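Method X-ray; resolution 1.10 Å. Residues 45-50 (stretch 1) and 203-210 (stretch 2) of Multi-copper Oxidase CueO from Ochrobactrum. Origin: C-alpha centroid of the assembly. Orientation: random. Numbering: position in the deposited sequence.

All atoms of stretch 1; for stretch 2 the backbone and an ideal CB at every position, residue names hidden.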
# COMPACT_ATOMS: atom_id res chain seq x y z
N ARG A 45 13.83 13.20 -13.11
CA ARG A 45 14.93 12.28 -12.89
C ARG A 45 15.19 12.27 -11.41
O ARG A 45 15.01 13.29 -10.73
CB ARG A 45 16.20 12.69 -13.68
CG ARG A 45 15.95 12.81 -15.17
CD ARG A 45 17.18 13.12 -15.93
NE ARG A 45 18.05 11.96 -15.93
CZ ARG A 45 17.84 10.86 -16.66
NH1 ARG A 45 16.84 10.81 -17.46
NH2 ARG A 45 18.64 9.81 -16.60
N HIS A 46 15.68 11.12 -10.93
CA HIS A 46 15.86 10.92 -9.48
C HIS A 46 17.14 10.15 -9.20
O HIS A 46 17.42 9.15 -9.87
CB HIS A 46 14.64 10.18 -8.92
CG HIS A 46 14.74 9.85 -7.47
ND1 HIS A 46 14.56 10.77 -6.48
CD2 HIS A 46 15.06 8.68 -6.87
CE1 HIS A 46 14.72 10.17 -5.30
NE2 HIS A 46 15.02 8.90 -5.51
N SER A 47 17.87 10.61 -8.17
CA SER A 47 19.03 9.88 -7.69
C SER A 47 18.66 8.97 -6.52
O SER A 47 18.27 9.43 -5.44
CB SER A 47 20.09 10.87 -7.26
OG SER A 47 21.21 10.20 -6.69
N PHE A 48 18.82 7.68 -6.74
CA PHE A 48 18.65 6.70 -5.73
C PHE A 48 19.92 6.49 -4.88
O PHE A 48 19.87 5.98 -3.77
CB PHE A 48 18.23 5.34 -6.32
CG PHE A 48 16.91 5.38 -7.11
CD1 PHE A 48 15.72 5.18 -6.47
CD2 PHE A 48 16.88 5.68 -8.46
CE1 PHE A 48 14.53 5.26 -7.12
CE2 PHE A 48 15.67 5.75 -9.16
CZ PHE A 48 14.49 5.53 -8.48
N GLU A 49 21.06 6.80 -5.48
CA GLU A 49 22.33 6.68 -4.80
C GLU A 49 23.25 7.70 -5.33
O GLU A 49 23.10 8.15 -6.47
CB GLU A 49 22.76 5.29 -4.82
CG GLU A 49 23.20 4.75 -6.06
CD GLU A 49 23.99 3.43 -5.85
OE1 GLU A 49 23.96 2.74 -4.77
OE2 GLU A 49 24.66 3.09 -6.82
N GLU A 50 24.21 8.09 -4.52
CA GLU A 50 25.18 9.11 -4.89
C GLU A 50 25.89 8.74 -6.13
O GLU A 50 26.29 7.56 -6.27
CB GLU A 50 26.21 9.29 -3.76
CG GLU A 50 27.25 10.39 -3.94
CD GLU A 50 27.82 10.79 -2.58
OE1 GLU A 50 28.62 9.99 -2.04
OE2 GLU A 50 27.42 11.85 -2.03
N UNK A 203 17.47 -2.47 -3.03
CA UNK A 203 16.36 -2.09 -2.13
C UNK A 203 16.47 -0.63 -1.78
O UNK A 203 17.59 -0.14 -1.61
CB UNK A 203 16.36 -2.94 -0.86
N UNK A 204 15.33 0.02 -1.68
CA UNK A 204 15.29 1.45 -1.35
C UNK A 204 14.25 1.72 -0.27
O UNK A 204 13.26 1.00 -0.13
CB UNK A 204 14.98 2.28 -2.60
N UNK A 205 14.52 2.78 0.50
CA UNK A 205 13.58 3.31 1.49
C UNK A 205 13.45 4.80 1.24
O UNK A 205 14.43 5.53 1.17
CB UNK A 205 14.04 3.03 2.92
N UNK A 206 12.19 5.24 1.06
CA UNK A 206 11.93 6.64 0.74
C UNK A 206 12.80 7.13 -0.40
O UNK A 206 13.23 8.28 -0.43
CB UNK A 206 12.15 7.52 1.97
N UNK A 207 12.96 6.27 -1.42
CA UNK A 207 13.64 6.65 -2.62
C UNK A 207 15.14 6.56 -2.65
O UNK A 207 15.75 6.93 -3.68
CB UNK A 207 13.25 8.09 -2.95
N UNK A 208 15.83 6.07 -1.66
CA UNK A 208 17.31 6.02 -1.53
C UNK A 208 17.74 4.63 -1.08
O UNK A 208 17.08 3.96 -0.27
CB UNK A 208 17.81 7.07 -0.54
N UNK A 209 18.89 4.24 -1.67
CA UNK A 209 19.56 2.99 -1.27
C UNK A 209 20.25 3.24 0.09
O UNK A 209 21.06 4.14 0.25
CB UNK A 209 20.57 2.54 -2.33
N UNK A 210 19.94 2.36 1.02
CA UNK A 210 20.62 2.29 2.32
C UNK A 210 20.71 3.62 3.06
O UNK A 210 21.79 4.04 3.47
CB UNK A 210 22.03 1.74 2.12

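Position 203 lies in a strand, and nothing of stretch 1 comes within 5.5 Å of its ideal CB. The residue is Leu 203, which makes no contact here.

Position 204 points its CA-to-CB bond toward stretch 1. The ideal CB is 4.9 Å from Phe 48 CD1, and stretch 1 offers an aromatic ring with no polar partner close by. An apolar side chain suits it: valine, isoleucine, leucine or methionine. The residue is Ile 204. Its CD1 packs 3.8 Å from Phe 48 CE1.

Position 205 is again out of reach. It is Val 205, the first residue of a type I' turn that ends at position 208.

Position 206 points away. Its phi/psi of 50/41 is left-handed, which favours glycine, asparagine or aspartate. The residue is Asn 206, and its side-chain amide is hydrogen-bonded elsewhere in the structure.

Position 207 has phi/psi of 84/5. A CB here would be jammed against the carbonyl O of position 206, and it would also sit 3.2 Å from His 46 NE2. Both point to glycine, and the residue is Gly 207. His 46 NE2 donates to Gly 207 O at 2.8 Å, nearly straight at 170°. The carbonyl lies at the edge of the imidazole, near its plane, where a ring nitrogen can donate. The same oxygen receives a CA-H...O contact from Phe 48 CA at 3.6 Å.

Position 208 points its CA-to-CB bond away, yet the ideal CB is 4.0 Å from Phe 48 O. The extended backbone, at -133/142, suits a beta-branched residue. The residue is Ile 208. The end of its side chain comes nearer, with CD1 3.7 Å from Ser 47 O. Its CA makes a CA-H...O contact of 3.4 Å with Phe 48 O.

Position 209 points toward stretch 1. Its ideal CB is 3.8 Å from Phe 48 O and 4.2 Å from Glu 49 OE1. A compact apolar residue suits, but the nearby carboxylate could also favour a polar or basic one. The residue is Val 209. Its N donates to Phe 48 O at 2.9 Å and 174°, and its CG2 lies 4.4 Å from Phe 48 CB. A water lies within hydrogen-bonding distance of both backbones, its O 3.2 Å from Phe 48 O and 2.7 Å from Val 209 O.

Position 210 points sideways. Its phi/psi of 50/57 is left-handed, which would suit glycine or asparagine. The residue is Ser 210, and it makes no contact with stretch 1.

Stretch 2 (203-210) LIVNGIVS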
# COMPACT_ATOMS: atom_id res chain seq x y z
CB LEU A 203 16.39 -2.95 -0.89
CG LEU A 203 16.42 -4.47 -1.08
CD1 LEU A 203 16.26 -5.18 0.26
CD2 LEU A 203 15.28 -4.93 -2.02
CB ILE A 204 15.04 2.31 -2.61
CG1 ILE A 204 13.76 1.91 -3.33
CG2 ILE A 204 16.26 2.24 -3.52
CD1 ILE A 204 13.33 2.88 -4.41
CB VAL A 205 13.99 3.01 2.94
CG1 VAL A 205 12.92 3.47 3.92
CG2 VAL A 205 14.33 1.52 3.13
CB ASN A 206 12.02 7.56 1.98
CG ASN A 206 10.97 7.23 3.01
OD1 ASN A 206 10.09 6.38 2.79
ND2 ASN A 206 11.02 7.93 4.16
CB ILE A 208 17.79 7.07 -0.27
CG1 ILE A 208 17.30 8.46 -0.55
CG2 ILE A 208 19.24 6.94 0.05
CD1 ILE A 208 17.81 8.96 -1.79
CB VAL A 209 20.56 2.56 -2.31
CG1 VAL A 209 21.29 1.25 -1.84
CG2 VAL A 209 19.92 2.28 -3.65
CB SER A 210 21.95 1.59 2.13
OG SER A 210 21.66 0.22 1.73
O HOH W 1 21.83 6.26 -1.31
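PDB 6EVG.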